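Zn-dependent hydrolase of metallo-beta-lactamase superfamily TM0207 (Thermotoga maritima, PDB 1VJN) probably acts as a zinc-dependent hydrolase with the metallo-hydrolase/oxidoreductase fold of the metallo-beta-lactamase superfamily. Local coordinates at residues A[125-130]-A[161-166]; A[142-147]-A[187-192]. One frame throughout, in Å; residues are numbered along the deposited sequence.

Contact 1: residues A[125-130]-A[161-166]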
ATOM      1  N   GLY A 125      -9.010  -6.954  -5.836  1.00 19.61           N
ATOM      2  CA  GLY A 125     -10.382  -7.431  -5.831  1.00 18.39           C
ATOM      3  C   GLY A 125     -10.516  -8.905  -5.631  1.00 19.85           C
ATOM      4  O   GLY A 125     -11.645  -9.411  -5.503  1.00 21.99           O
ATOM      5  N   HIS A 126      -9.404  -9.634  -5.665  1.00 16.53           N
ATOM      6  CA  HIS A 126      -9.480 -11.112  -5.588  1.00 20.08           C
ATOM      7  C   HIS A 126      -8.181 -11.532  -4.905  1.00 18.81           C
ATOM      8  O   HIS A 126      -7.213 -10.782  -4.858  1.00 15.91           O
ATOM      9  CB  HIS A 126      -9.569 -11.785  -6.990  1.00 19.83           C
ATOM     10  CG  HIS A 126      -8.424 -11.402  -7.888  1.00 24.03           C
ATOM     11  ND1 HIS A 126      -7.154 -11.913  -7.736  1.00 29.04           N
ATOM     12  CD2 HIS A 126      -8.330 -10.470  -8.870  1.00 33.85           C
ATOM     13  CE1 HIS A 126      -6.340 -11.358  -8.617  1.00 31.72           C
ATOM     14  NE2 HIS A 126      -7.033 -10.487  -9.328  1.00 31.28           N
ATOM     15  N   VAL A 127      -8.174 -12.701  -4.319  1.00 17.88           N
ATOM     16  CA  VAL A 127      -6.940 -13.226  -3.714  1.00 20.73           C
ATOM     17  C   VAL A 127      -5.915 -13.346  -4.837  1.00 17.65           C
ATOM     18  O   VAL A 127      -6.273 -13.774  -5.916  1.00 19.57           O
ATOM     19  CB  VAL A 127      -7.218 -14.594  -3.072  1.00 23.65           C
ATOM     20  CG1 VAL A 127      -5.918 -15.319  -2.685  1.00 27.72           C
ATOM     21  CG2 VAL A 127      -8.152 -14.419  -1.845  1.00 27.36           C
ATOM     22  N   LEU A 128      -4.669 -12.962  -4.634  1.00 18.03           N
ATOM     23  CA  LEU A 128      -3.629 -13.159  -5.676  1.00 17.33           C
ATOM     24  C   LEU A 128      -3.555 -14.588  -6.278  1.00 16.69           C
ATOM     25  O   LEU A 128      -3.705 -15.567  -5.572  1.00 13.94           O
ATOM     26  CB  LEU A 128      -2.237 -12.853  -5.119  1.00 21.69           C
ATOM     27  CG  LEU A 128      -2.064 -11.409  -4.627  1.00 19.85           C
ATOM     28  CD1 LEU A 128      -0.794 -11.215  -3.830  1.00 18.34           C
ATOM     29  CD2 LEU A 128      -2.096 -10.447  -5.754  1.00 20.77           C
ATOM     30  N   THR A 129      -3.283 -14.688  -7.572  1.00 15.31           N
ATOM     31  CA  THR A 129      -3.090 -15.991  -8.223  1.00 13.66           C
ATOM     32  C   THR A 129      -1.679 -16.466  -7.887  1.00 11.54           C
ATOM     33  O   THR A 129      -0.808 -15.652  -7.490  1.00 12.11           O
ATOM     34  CB  THR A 129      -3.205 -15.872  -9.765  1.00 15.28           C
ATOM     35  OG1 THR A 129      -2.179 -15.003 -10.225  1.00 15.35           O
ATOM     36  CG2 THR A 129      -4.502 -15.180 -10.225  1.00 16.17           C
ATOM     37  N   PRO A 130      -1.402 -17.761  -8.080  1.00  9.40           N
ATOM     38  CA  PRO A 130      -0.029 -18.232  -7.897  1.00 12.31           C
ATOM     39  C   PRO A 130       1.023 -17.422  -8.713  1.00 14.97           C
ATOM     40  O   PRO A 130       2.127 -17.178  -8.223  1.00 13.78           O
ATOM     41  CB  PRO A 130      -0.110 -19.688  -8.330  1.00 12.67           C
ATOM     42  CG  PRO A 130      -1.550 -20.076  -8.040  1.00  9.08           C
ATOM     43  CD  PRO A 130      -2.324 -18.842  -8.433  1.00 11.63           C
ATOM     44  N   ALA A 161      -1.998 -11.747   2.805  1.00 21.42           N
ATOM     45  CA  ALA A 161      -0.858 -11.462   3.691  1.00 18.09           C
ATOM     46  C   ALA A 161      -0.043 -12.707   3.944  1.00 18.15           C
ATOM     47  O   ALA A 161       1.173 -12.655   3.915  1.00 20.71           O
ATOM     48  CB  ALA A 161      -1.309 -10.891   4.965  1.00 19.14           C
ATOM     49  N   ASP A 162      -0.705 -13.831   4.206  1.00 20.57           N
ATOM     50  CA  ASP A 162      -0.011 -15.104   4.371  1.00 20.99           C
ATOM     51  C   ASP A 162       0.701 -15.583   3.110  1.00 19.46           C
ATOM     52  O   ASP A 162       1.806 -16.123   3.195  1.00 18.41           O
ATOM     53  CB  ASP A 162      -0.982 -16.191   4.838  1.00 23.09           C
ATOM     54  CG  ASP A 162      -1.552 -15.926   6.246  1.00 31.43           C
ATOM     55  OD1 ASP A 162      -1.089 -14.986   6.950  1.00 30.59           O
ATOM     56  OD2 ASP A 162      -2.490 -16.616   6.724  1.00 33.77           O
ATOM     57  N   LEU A 163       0.079 -15.419   1.940  1.00 18.27           N
ATOM     58  CA  LEU A 163       0.734 -15.818   0.716  1.00 18.27           C
ATOM     59  C   LEU A 163       2.048 -15.071   0.487  1.00 17.27           C
ATOM     60  O   LEU A 163       2.926 -15.575  -0.180  1.00 18.47           O
ATOM     61  CB  LEU A 163      -0.170 -15.595  -0.510  1.00 18.35           C
ATOM     62  CG  LEU A 163      -1.299 -16.631  -0.656  1.00 20.42           C
ATOM     63  CD1 LEU A 163      -2.344 -16.208  -1.648  1.00 18.21           C
ATOM     64  CD2 LEU A 163      -0.735 -18.027  -1.014  1.00 19.81           C
ATOM     65  N   LEU A 164       2.127 -13.845   0.966  1.00 16.24           N
ATOM     66  CA  LEU A 164       3.250 -12.956   0.689  1.00 16.30           C
ATOM     67  C   LEU A 164       4.200 -12.924   1.903  1.00 17.76           C
ATOM     68  O   LEU A 164       5.167 -12.182   1.896  1.00 18.46           O
ATOM     69  CB  LEU A 164       2.720 -11.538   0.361  1.00 18.75           C
ATOM     70  CG  LEU A 164       1.879 -11.360  -0.922  1.00 17.83           C
ATOM     71  CD1 LEU A 164       1.424  -9.906  -1.142  1.00 17.56           C
ATOM     72  CD2 LEU A 164       2.631 -11.869  -2.122  1.00 17.32           C
ATOM     73  N   ASN A 165       3.916 -13.763   2.909  1.00 18.52           N
ATOM     74  CA  ASN A 165       4.677 -13.825   4.175  1.00 21.33           C
ATOM     75  C   ASN A 165       4.899 -12.440   4.785  1.00 20.75           C
ATOM     76  O   ASN A 165       5.957 -12.143   5.326  1.00 22.56           O
ATOM     77  CB  ASN A 165       5.983 -14.599   3.946  1.00 20.37           C
ATOM     78  CG  ASN A 165       6.580 -15.163   5.242  1.00 29.14           C
ATOM     79  OD1 ASN A 165       5.863 -15.632   6.139  1.00 26.58           O
ATOM     80  ND2 ASN A 165       7.906 -15.108   5.346  1.00 23.29           N
ATOM     81  N   ALA A 166       3.865 -11.605   4.718  1.00 19.47           N
ATOM     82  CA  ALA A 166       3.960 -10.186   5.152  1.00 18.55           C
ATOM     83  C   ALA A 166       4.214 -10.096   6.651  1.00 19.61           C
ATOM     84  O   ALA A 166       3.604 -10.832   7.430  1.00 20.48           O
ATOM     85  CB  ALA A 166       2.674  -9.449   4.840  1.00 19.24           C
TER

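Contact 2: residues A[142-147]-A[187-192]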
ATOM      1  N   LEU A 142       3.211  -4.747   4.025  1.00 15.68           N
ATOM      2  CA  LEU A 142       2.071  -4.888   3.142  1.00 18.25           C
ATOM      3  C   LEU A 142       0.957  -3.848   3.429  1.00 17.79           C
ATOM      4  O   LEU A 142       0.463  -3.748   4.540  1.00 18.97           O
ATOM      5  CB  LEU A 142       1.504  -6.316   3.255  1.00 19.59           C
ATOM      6  CG  LEU A 142       0.388  -6.656   2.285  1.00 18.94           C
ATOM      7  CD1 LEU A 142       0.832  -6.520   0.821  1.00 21.60           C
ATOM      8  CD2 LEU A 142      -0.040  -8.066   2.608  1.00 19.61           C
ATOM      9  N   LEU A 143       0.562  -3.118   2.393  1.00 15.58           N
ATOM     10  CA  LEU A 143      -0.567  -2.194   2.442  1.00 17.22           C
ATOM     11  C   LEU A 143      -1.724  -2.891   1.745  1.00 20.44           C
ATOM     12  O   LEU A 143      -1.655  -3.156   0.531  1.00 19.08           O
ATOM     13  CB  LEU A 143      -0.212  -0.895   1.748  1.00 21.05           C
ATOM     14  CG  LEU A 143       1.150  -0.294   2.180  1.00 24.39           C
ATOM     15  CD1 LEU A 143       1.443   0.972   1.355  1.00 27.99           C
ATOM     16  CD2 LEU A 143       1.201   0.017   3.604  1.00 29.85           C
ATOM     17  N   VAL A 144      -2.776  -3.220   2.506  1.00 21.56           N
ATOM     18  CA  VAL A 144      -3.774  -4.198   2.005  1.00 19.71           C
ATOM     19  C   VAL A 144      -5.213  -3.679   2.251  1.00 18.52           C
ATOM     20  O   VAL A 144      -5.518  -3.241   3.338  1.00 19.13           O
ATOM     21  CB  VAL A 144      -3.527  -5.632   2.641  1.00 18.00           C
ATOM     22  CG1 VAL A 144      -3.730  -5.614   4.112  1.00 20.04           C
ATOM     23  CG2 VAL A 144      -4.464  -6.685   2.071  1.00 20.32           C
ATOM     24  N   PRO A 145      -6.073  -3.670   1.219  1.00 19.22           N
ATOM     25  CA  PRO A 145      -7.446  -3.281   1.372  1.00 22.18           C
ATOM     26  C   PRO A 145      -8.230  -4.375   2.092  1.00 19.12           C
ATOM     27  O   PRO A 145      -7.925  -5.536   1.899  1.00 18.44           O
ATOM     28  CB  PRO A 145      -7.936  -3.141  -0.087  1.00 19.87           C
ATOM     29  CG  PRO A 145      -7.108  -4.059  -0.856  1.00 20.22           C
ATOM     30  CD  PRO A 145      -5.793  -4.061  -0.169  1.00 21.89           C
ATOM     31  N   VAL A 146      -9.187  -3.996   2.941  1.00 18.75           N
ATOM     32  CA  VAL A 146      -9.958  -4.942   3.720  1.00 19.60           C
ATOM     33  C   VAL A 146     -11.467  -4.651   3.830  1.00 19.57           C
ATOM     34  O   VAL A 146     -12.152  -5.289   4.628  1.00 21.69           O
ATOM     35  CB  VAL A 146      -9.402  -5.020   5.179  1.00 17.25           C
ATOM     36  CG1 VAL A 146      -7.923  -5.433   5.179  1.00 18.46           C
ATOM     37  CG2 VAL A 146      -9.615  -3.686   5.964  1.00 17.97           C
ATOM     38  N   GLY A 147     -11.987  -3.696   3.064  1.00 20.10           N
ATOM     39  CA  GLY A 147     -13.401  -3.316   3.195  1.00 20.88           C
ATOM     40  C   GLY A 147     -14.444  -4.244   2.583  1.00 19.45           C
ATOM     41  O   GLY A 147     -15.628  -4.073   2.878  1.00 15.44           O
ATOM     42  N   ASP A 187     -12.100  -3.300  12.302  1.00 18.26           N
ATOM     43  CA  ASP A 187     -12.209  -4.271  13.398  1.00 21.74           C
ATOM     44  C   ASP A 187     -12.464  -5.704  12.913  1.00 22.83           C
ATOM     45  O   ASP A 187     -12.038  -6.652  13.570  1.00 17.17           O
ATOM     46  CB  ASP A 187     -13.318  -3.861  14.368  1.00 25.59           C
ATOM     47  CG  ASP A 187     -12.963  -2.614  15.209  1.00 36.36           C
ATOM     48  OD1 ASP A 187     -11.831  -2.054  15.103  1.00 42.05           O
ATOM     49  OD2 ASP A 187     -13.792  -2.125  16.023  1.00 50.97           O
ATOM     50  N   ASP A 188     -13.143  -5.873  11.761  1.00 23.42           N
ATOM     51  CA  ASP A 188     -13.372  -7.217  11.199  1.00 21.98           C
ATOM     52  C   ASP A 188     -12.096  -7.892  10.736  1.00 19.69           C
ATOM     53  O   ASP A 188     -11.981  -9.094  10.728  1.00 23.00           O
ATOM     54  CB  ASP A 188     -14.321  -7.154   9.996  1.00 24.28           C
ATOM     55  CG  ASP A 188     -15.748  -6.861  10.392  1.00 23.07           C
ATOM     56  OD1 ASP A 188     -16.015  -6.546  11.575  1.00 37.76           O
ATOM     57  OD2 ASP A 188     -16.683  -6.909   9.573  1.00 39.69           O
ATOM     58  N   PHE A 189     -11.138  -7.120  10.292  1.00 18.52           N
ATOM     59  CA  PHE A 189      -9.824  -7.654   9.970  1.00 16.55           C
ATOM     60  C   PHE A 189      -9.016  -7.892  11.239  1.00 15.04           C
ATOM     61  O   PHE A 189      -8.377  -8.938  11.410  1.00 18.20           O
ATOM     62  CB  PHE A 189      -9.165  -6.664   9.044  1.00 14.41           C
ATOM     63  CG  PHE A 189      -7.818  -7.063   8.549  1.00 16.04           C
ATOM     64  CD1 PHE A 189      -7.657  -8.156   7.727  1.00 16.23           C
ATOM     65  CD2 PHE A 189      -6.694  -6.273   8.857  1.00 19.45           C
ATOM     66  CE1 PHE A 189      -6.424  -8.490   7.244  1.00 20.59           C
ATOM     67  CE2 PHE A 189      -5.449  -6.618   8.382  1.00 21.01           C
ATOM     68  CZ  PHE A 189      -5.306  -7.711   7.569  1.00 19.25           C
ATOM     69  N   LEU A 190      -9.050  -6.943  12.165  1.00 18.74           N
ATOM     70  CA  LEU A 190      -8.227  -7.052  13.392  1.00 19.77           C
ATOM     71  C   LEU A 190      -8.537  -8.291  14.230  1.00 19.55           C
ATOM     72  O   LEU A 190      -7.650  -8.861  14.865  1.00 19.93           O
ATOM     73  CB  LEU A 190      -8.378  -5.804  14.276  1.00 19.41           C
ATOM     74  CG  LEU A 190      -8.041  -4.480  13.602  1.00 22.21           C
ATOM     75  CD1 LEU A 190      -8.192  -3.298  14.580  1.00 18.24           C
ATOM     76  CD2 LEU A 190      -6.651  -4.510  13.006  1.00 25.93           C
ATOM     77  N   LYS A 191      -9.803  -8.688  14.267  1.00 21.21           N
ATOM     78  CA  LYS A 191     -10.199  -9.870  15.014  1.00 21.14           C
ATOM     79  C   LYS A 191      -9.549 -11.180  14.510  1.00 20.20           C
ATOM     80  O   LYS A 191      -9.590 -12.190  15.191  1.00 18.89           O
ATOM     81  CB  LYS A 191     -11.730 -10.002  15.093  1.00 24.36           C
ATOM     82  CG  LYS A 191     -12.455 -10.044  13.755  1.00 35.74           C
ATOM     83  CD  LYS A 191     -13.576 -11.093  13.692  1.00 48.06           C
ATOM     84  CE  LYS A 191     -14.653 -10.919  14.765  1.00 52.50           C
ATOM     85  NZ  LYS A 191     -15.512 -12.168  14.894  1.00 57.60           N
ATOM     86  N   LEU A 192      -8.898 -11.149  13.351  1.00 19.99           N
ATOM     87  CA  LEU A 192      -8.299 -12.347  12.784  1.00 18.13           C
ATOM     88  C   LEU A 192      -6.870 -12.557  13.231  1.00 18.92           C
ATOM     89  O   LEU A 192      -6.246 -13.554  12.866  1.00 21.94           O
ATOM     90  CB  LEU A 192      -8.362 -12.260  11.253  1.00 16.02           C
ATOM     91  CG  LEU A 192      -9.775 -12.123  10.660  1.00 21.71           C
ATOM     92  CD1 LEU A 192      -9.680 -11.904   9.128  1.00 27.79           C
ATOM     93  CD2 LEU A 192     -10.681 -13.334  11.007  1.00 24.84           C
TER

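Contact 1: residues A[125-130]-A[161-166]
Leu128 and Leu164 meet through their branch ends, while one residue earlier on each side Val127 touches Leu163, giving two apolar pairs that join the loop ahead of helix 130-136 to the C-terminal end of helix 154-163, Leu163 being its last residue and Leu164 the first beyond. Along Leu128, CB leaves the backbone toward the helix end but stays 4.8 Å from Leu163 CD1. With CG anti to the carbonyl carbon (chi1 -61°), the chain then turns to Leu164; Leu128 CG is still 5.2 Å from Leu164 CD1. The tip does the touching: Leu128 CD1 lies 3.7 Å from Leu164 CD1 and 3.9 Å from Leu164 CD2, set against the fork of that side chain, which it crosses at about a right angle. Val127 CG1, on the branch anti to the backbone N (chi1 168°), comes 3.8 Å from Leu163 CD1, again with side chains crossed. The loop is held by its own bond, His126 ND1 giving its proton to Val127 O at 2.7 Å, nearly straight and in the imidazole plane, though from above the carbonyl plane. The helix ends in a Schellman motif with Asn165 as C-prime residue, Ala166 N bonding to Ala161 O at 3.0 Å. Leu128 also packs on Val133, Ile136 and Val160, so it sits between two helices, and Ile136 touches Leu164. Saturated carbons, mostly methyls, form the side-chain contact, so the attachment rests on dispersion and exclusion of water: Leu128 and Leu164 make its buried part, Leu163 its exposed margin.

Contact 2: residues A[142-147]-A[187-192]
Val146 sets one methyl squarely on the ring of Phe189, a CH-pi contact between the residue just past strand 141-145 and the short helix 187-190. Val146 CG1 stands 3.7 Å from the centroid of the Phe189 ring and 12° off the normal, so the methyl lies over the middle of the face rather than its rim. Two first torsions bring this about. In Phe189, CG is anti to the backbone N (chi1 -177°), which carries the ring out from the helix to Val146 and Val144. In Val146, CG1 is anti to the carbonyl carbon (chi1 -58°), leaving CG2 between the backbone N and the carbonyl carbon; CG1 is thereby the branch presented to the ring, and the two side chains cross at about a right angle. Further back on the strand, Val144 adds a looser apolar touch, its CG1 4.3 Å from Phe189 CZ and approaching obliquely. All three side chains are buried and none brings a polar atom into the interface. Outside the two segments, Phe193 meets the Phe189 ring edge-to-face. Ala157 of helix 154-163 is touched by Val144, Val146 and Phe189 alike, and Phe189 also reaches Pro171 on the neighbouring parallel strand 168-172. The ring thus links helix 187-190 to the end of strand 141-145, to strand 168-172 and to helix 154-163.

In the fold
From the N terminus the chain meets 125-130 first, then 142-147, 161-166 and 187-192, so the two contacts cross. Contact 1 closes a loop of 30 intervening residues that holds nearly all of helix 130-136, strand 141-145 and most of helix 154-163; contact 2 closes one of 39 that contains helix 154-163 and strand 168-172. Strand 141-145, helix 154-163 and the parallel neighbour 168-172 form a beta-alpha-beta unit shared by both. Centres about 13 Å apart, the contacts touch where Leu142 packs against Ala161, Leu164 and Ala166. Contact 1 attaches loop 125-130 to the end of helix 154-163; contact 2 attaches helix 187-190 to the end of strand 141-145, in the mixed sheet of the metallo-hydrolase fold.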